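Side-chain contacts in Phi class glutathione transferase GSTF1 (Populus tremula x Populus tremuloides, PDB 4RI6), which probably catalyses the conjugation of glutathione to halogenated and other electrophilic substrates, as a Phi class glutathione transferase: residues 89-92 / 93-97; 183-186 / 187-191. All coordinates share one frame; numbering follows the deposited sequence. Where two conformers were deposited one is given.

In the fold
Both contacts are local: contact 1 starts a helix, and contact 2 ends one just before the next begins. Contact 1 begins helix 93-122, where the linker after the thioredoxin-like N-terminal domain runs into the helical C-terminal domain, beside the second subunit. Contact 2 lies within the C-terminal domain, where the short helix 184-187 ends and helix 190-200 begins. The centres of contacts 1 and 2 are 29 Å apart and their nearest atoms about 19 Å, so they do not touch. The Y89 side chain of contact 1 is about 12 Å from a bound glutathione and about 11 Å from the side chain of glutathione-binding S69; contact 2 lies away from the glutathione-binding residues.

Contact 1. Residues 89-92 / 93-97; sequences YGTD and ILSKA
Y89 lies against K96 where the linker between the two domains turns into helix 93-122, a helix start capped by D92. The tyrosine ring meets the lysine aliphatic chain obliquely, CD1 of Y89 to CG of K96 at 3.8 Å. With CG anti to the backbone N (chi1 -178°) and the rest of the chain extended, K96 passes Y89 with its methylenes and carries its ammonium end away from the turn. Y89 O lies beside CA, CB and CG of K96, with a CH...O contact to CA. The phenol OH of the buried Y89 bonds to D100 and R74, tying the linker to helix 93-122 and to helix 69-79. G90, at positive phi, brings its CA to 3.6 Å from S95 OG. The CB of T91 points away, but its backbone N-H goes to S95 OG, with T91 N 3.0 Å from that oxygen. The S95 hydroxyl in turn donates to D92 OD1, so it accepts from T91 and gives to the cap. D92 is the N-cap: its OD1 takes S95 N at 3.0 Å, nearly in line with the carboxylate C-O bond, while D92 O takes K96 N at 3.0 Å as the first turn closes. The carboxylate would also interact favourably with the helix dipole. Next to the cap, I93 and L94 pack on D78 and Y75 of the second subunit. The second donor to D92 OD1 is S95 OG, 2.6 Å away and 43° above the carboxylate plane.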
loop_
_atom_site.group_PDB
_atom_site.type_symbol
_atom_site.label_atom_id
_atom_site.label_comp_id
_atom_site.label_asym_id
_atom_site.label_seq_id
_atom_site.Cartn_x
_atom_site.Cartn_y
_atom_site.Cartn_z
ATOM N N TYR A 89 -9.131 6.517 11.922
ATOM C CA TYR A 89 -8.050 5.532 11.810
ATOM C C TYR A 89 -7.800 4.923 13.190
ATOM O O TYR A 89 -6.663 4.649 13.589
ATOM C CB TYR A 89 -6.786 6.177 11.225
ATOM C CG TYR A 89 -6.043 5.331 10.190
ATOM C CD1 TYR A 89 -5.675 4.015 10.449
ATOM C CD2 TYR A 89 -5.694 5.870 8.956
ATOM C CE1 TYR A 89 -4.987 3.265 9.506
ATOM C CE2 TYR A 89 -5.030 5.124 8.005
ATOM C CZ TYR A 89 -4.662 3.833 8.280
ATOM O OH TYR A 89 -3.973 3.126 7.316
ATOM N N GLY A 90 -8.895 4.694 13.906
ATOM C CA GLY A 90 -8.847 4.122 15.240
ATOM C C GLY A 90 -8.449 5.117 16.314
ATOM O O GLY A 90 -8.202 6.290 16.032
ATOM N N THR A 91 -8.369 4.632 17.550
ATOM C CA THR A 91 -8.019 5.478 18.688
ATOM C C THR A 91 -6.932 4.873 19.554
ATOM O O THR A 91 -6.580 5.431 20.592
ATOM C CB THR A 91 -9.232 5.726 19.577
ATOM O OG1 THR A 91 -9.680 4.470 20.108
ATOM C CG2 THR A 91 -10.342 6.380 18.774
ATOM N N ASP A 92 -6.428 3.714 19.154
ATOM C CA ASP A 92 -5.302 3.106 19.853
ATOM C C ASP A 92 -4.608 2.119 18.929
ATOM O O ASP A 92 -4.991 1.979 17.772
ATOM C CB ASP A 92 -5.738 2.443 21.185
ATOM C CG ASP A 92 -6.809 1.357 21.027
ATOM O OD1 ASP A 92 -7.048 0.835 19.928
ATOM O OD2 ASP A 92 -7.435 1.014 22.052
ATOM N N ILE A 93 -3.569 1.473 19.435
ATOM C CA ILE A 93 -2.725 0.610 18.620
ATOM C C ILE A 93 -3.530 -0.493 17.942
ATOM O O ILE A 93 -3.387 -0.731 16.744
ATOM C CB ILE A 93 -1.594 0.002 19.478
ATOM C CG1 ILE A 93 -0.627 1.113 19.887
ATOM C CG2 ILE A 93 -0.827 -1.084 18.717
ATOM C CD1 ILE A 93 0.411 0.716 20.917
ATOM N N LEU A 94 -4.391 -1.156 18.701
ATOM C CA LEU A 94 -5.117 -2.308 18.172
ATOM C C LEU A 94 -6.183 -1.905 17.169
ATOM O O LEU A 94 -6.319 -2.539 16.115
ATOM C CB LEU A 94 -5.742 -3.116 19.309
ATOM C CG LEU A 94 -4.697 -3.889 20.115
ATOM C CD1 LEU A 94 -5.235 -4.325 21.466
ATOM C CD2 LEU A 94 -4.196 -5.097 19.344
ATOM N N SER A 95 -6.939 -0.856 17.473
ATOM C CA SER A 95 -7.998 -0.457 16.561
ATOM C C SER A 95 -7.421 0.110 15.273
ATOM O O SER A 95 -7.992 -0.102 14.203
ATOM C CB SER A 95 -8.944 0.561 17.211
ATOM O OG SER A 95 -8.247 1.658 17.747
ATOM N N LYS A 96 -6.291 0.810 15.380
ATOM C CA LYS A 96 -5.587 1.338 14.221
ATOM C C LYS A 96 -5.124 0.196 13.319
ATOM O O LYS A 96 -5.343 0.236 12.115
ATOM C CB LYS A 96 -4.404 2.198 14.652
ATOM C CG LYS A 96 -3.630 2.846 13.486
ATOM C CD LYS A 96 -2.542 3.806 13.973
ATOM C CE LYS A 96 -1.875 4.489 12.791
ATOM N NZ LYS A 96 -0.643 5.229 13.164
ATOM N N ALA A 97 -4.498 -0.824 13.902
ATOM C CA ALA A 97 -3.978 -1.943 13.116
ATOM C C ALA A 97 -5.106 -2.713 12.450
ATOM O O ALA A 97 -5.014 -3.135 11.294
ATOM C CB ALA A 97 -3.177 -2.861 13.987
#

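Contact 2. Residues 183-186 / 187-191; sequences GYLF and TSRKN
Chi1 of S188 (74°) sets OG between the backbone N and the carbonyl carbon, which folds S188 OG back onto Y184 O at 2.7 Å. The R189 chain is extended from CG to NE, and chi4 of 80° turns NH1 back to L185 O. These bonds close the C-terminal end of helix 184-187, just before R189 becomes the N-cap of helix 190-200. Y184 O is gripped twice, by S188 N (3.0 Å) and by S188 OG, from opposite faces of its carbonyl plane. NH1 of R189 reaches L185 O at 2.9 Å in the carbonyl plane, on a lone pair, with the oxygen near the edge of the guanidinium. L185 and R189 run side by side, L185 CD2 to R189 NH1 at 4.1 Å. G183 O accepts the N-H groups of both F186 and T187, while the F186 side chain packs on L176 and V177 of helix 164-179. The NE of R189 forms a salt bridge with D145 of helix 130-150. One guanidinium thus joins a carbonyl at a helix end to an acidic side chain, and its positive charge would probably be stabilised by both the carboxylate and the partly negative C-terminus of the short helix.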
loop_
_atom_site.group_PDB
_atom_site.type_symbol
_atom_site.label_atom_id
_atom_site.label_comp_id
_atom_site.label_asym_id
_atom_site.label_seq_id
_atom_site.Cartn_x
_atom_site.Cartn_y
_atom_site.Cartn_z
ATOM N N GLY A 183 -20.818 -1.001 -12.598
ATOM C CA GLY A 183 -21.396 -0.799 -11.282
ATOM C C GLY A 183 -22.033 -2.041 -10.713
ATOM O O GLY A 183 -22.085 -2.180 -9.490
ATOM N N TYR A 184 -22.484 -2.948 -11.584
ATOM C CA TYR A 184 -23.052 -4.226 -11.147
ATOM C C TYR A 184 -22.110 -4.999 -10.207
ATOM O O TYR A 184 -22.555 -5.806 -9.395
ATOM C CB TYR A 184 -23.400 -5.119 -12.353
ATOM C CG TYR A 184 -22.216 -5.641 -13.148
ATOM C CD1 TYR A 184 -21.573 -6.828 -12.804
ATOM C CD2 TYR A 184 -21.735 -4.952 -14.248
ATOM C CE1 TYR A 184 -20.487 -7.298 -13.530
ATOM C CE2 TYR A 184 -20.652 -5.426 -14.980
ATOM C CZ TYR A 184 -20.035 -6.596 -14.623
ATOM O OH TYR A 184 -18.952 -7.070 -15.350
ATOM N N LEU A 185 -20.806 -4.771 -10.320
ATOM C CA LEU A 185 -19.858 -5.459 -9.450
ATOM C C LEU A 185 -20.160 -5.182 -7.985
ATOM O O LEU A 185 -20.022 -6.068 -7.125
ATOM C CB LEU A 185 -18.414 -5.045 -9.775
ATOM C CG LEU A 185 -17.867 -5.559 -11.095
ATOM C CD1 LEU A 185 -16.601 -4.829 -11.453
ATOM C CD2 LEU A 185 -17.629 -7.078 -11.006
ATOM N N PHE A 186 -20.601 -3.958 -7.718
ATOM C CA PHE A 186 -20.958 -3.528 -6.374
ATOM C C PHE A 186 -22.445 -3.750 -6.092
ATOM O O PHE A 186 -22.816 -4.263 -5.036
ATOM C CB PHE A 186 -20.603 -2.053 -6.194
ATOM C CG PHE A 186 -19.122 -1.773 -6.313
ATOM C CD1 PHE A 186 -18.510 -1.636 -7.552
ATOM C CD2 PHE A 186 -18.339 -1.663 -5.177
ATOM C CE1 PHE A 186 -17.135 -1.381 -7.640
ATOM C CE2 PHE A 186 -16.982 -1.413 -5.265
ATOM C CZ PHE A 186 -16.384 -1.270 -6.491
ATOM N N THR A 187 -23.295 -3.391 -7.047
ATOM C CA THR A 187 -24.728 -3.339 -6.760
ATOM C C THR A 187 -25.386 -4.718 -6.785
ATOM O O THR A 187 -26.439 -4.876 -6.193
ATOM C CB THR A 187 -25.485 -2.406 -7.735
ATOM O OG1 THR A 187 -25.394 -2.915 -9.071
ATOM C CG2 THR A 187 -24.906 -0.995 -7.677
ATOM N N SER A 188 -24.761 -5.714 -7.436
ATOM C CA SER A 188 -25.321 -7.076 -7.516
ATOM C C SER A 188 -24.991 -7.941 -6.297
ATOM O O SER A 188 -25.506 -9.056 -6.156
ATOM C CB SER A 188 -24.836 -7.802 -8.767
ATOM O OG SER A 188 -23.476 -8.193 -8.645
ATOM N N ARG A 189 -24.161 -7.409 -5.416
ATOM C CA ARG A 189 -23.739 -8.092 -4.195
ATOM C C ARG A 189 -24.406 -7.375 -3.021
ATOM O O ARG A 189 -24.119 -6.220 -2.754
ATOM C CB ARG A 189 -22.209 -8.059 -4.084
ATOM C CG ARG A 189 -21.522 -8.989 -5.063
ATOM C CD ARG A 189 -19.992 -8.799 -5.102
ATOM N NE ARG A 189 -19.418 -9.850 -5.927
ATOM C CZ ARG A 189 -19.398 -9.848 -7.254
ATOM N NH1 ARG A 189 -19.800 -8.790 -7.944
ATOM N NH2 ARG A 189 -18.988 -10.920 -7.893
ATOM N N LYS A 190 -25.320 -8.041 -2.331
ATOM C CA LYS A 190 -26.201 -7.321 -1.421
ATOM C C LYS A 190 -25.474 -6.652 -0.254
ATOM O O LYS A 190 -25.755 -5.499 0.048
ATOM C CB LYS A 190 -27.327 -8.242 -0.900
ATOM C CG LYS A 190 -26.966 -9.252 0.176
ATOM C CD LYS A 190 -28.227 -9.875 0.771
ATOM C CE LYS A 190 -27.889 -10.852 1.887
ATOM N NZ LYS A 190 -27.296 -12.099 1.344
ATOM N N ASN A 191 -24.539 -7.326 0.397
ATOM C CA ASN A 191 -23.836 -6.680 1.508
ATOM C C ASN A 191 -22.892 -5.578 1.017
ATOM O O ASN A 191 -22.785 -4.536 1.643
ATOM C CB ASN A 191 -23.057 -7.698 2.339
ATOM C CG ASN A 191 -23.937 -8.754 2.957
ATOM O OD1 ASN A 191 -25.112 -8.518 3.260
ATOM N ND2 ASN A 191 -23.371 -9.931 3.143
#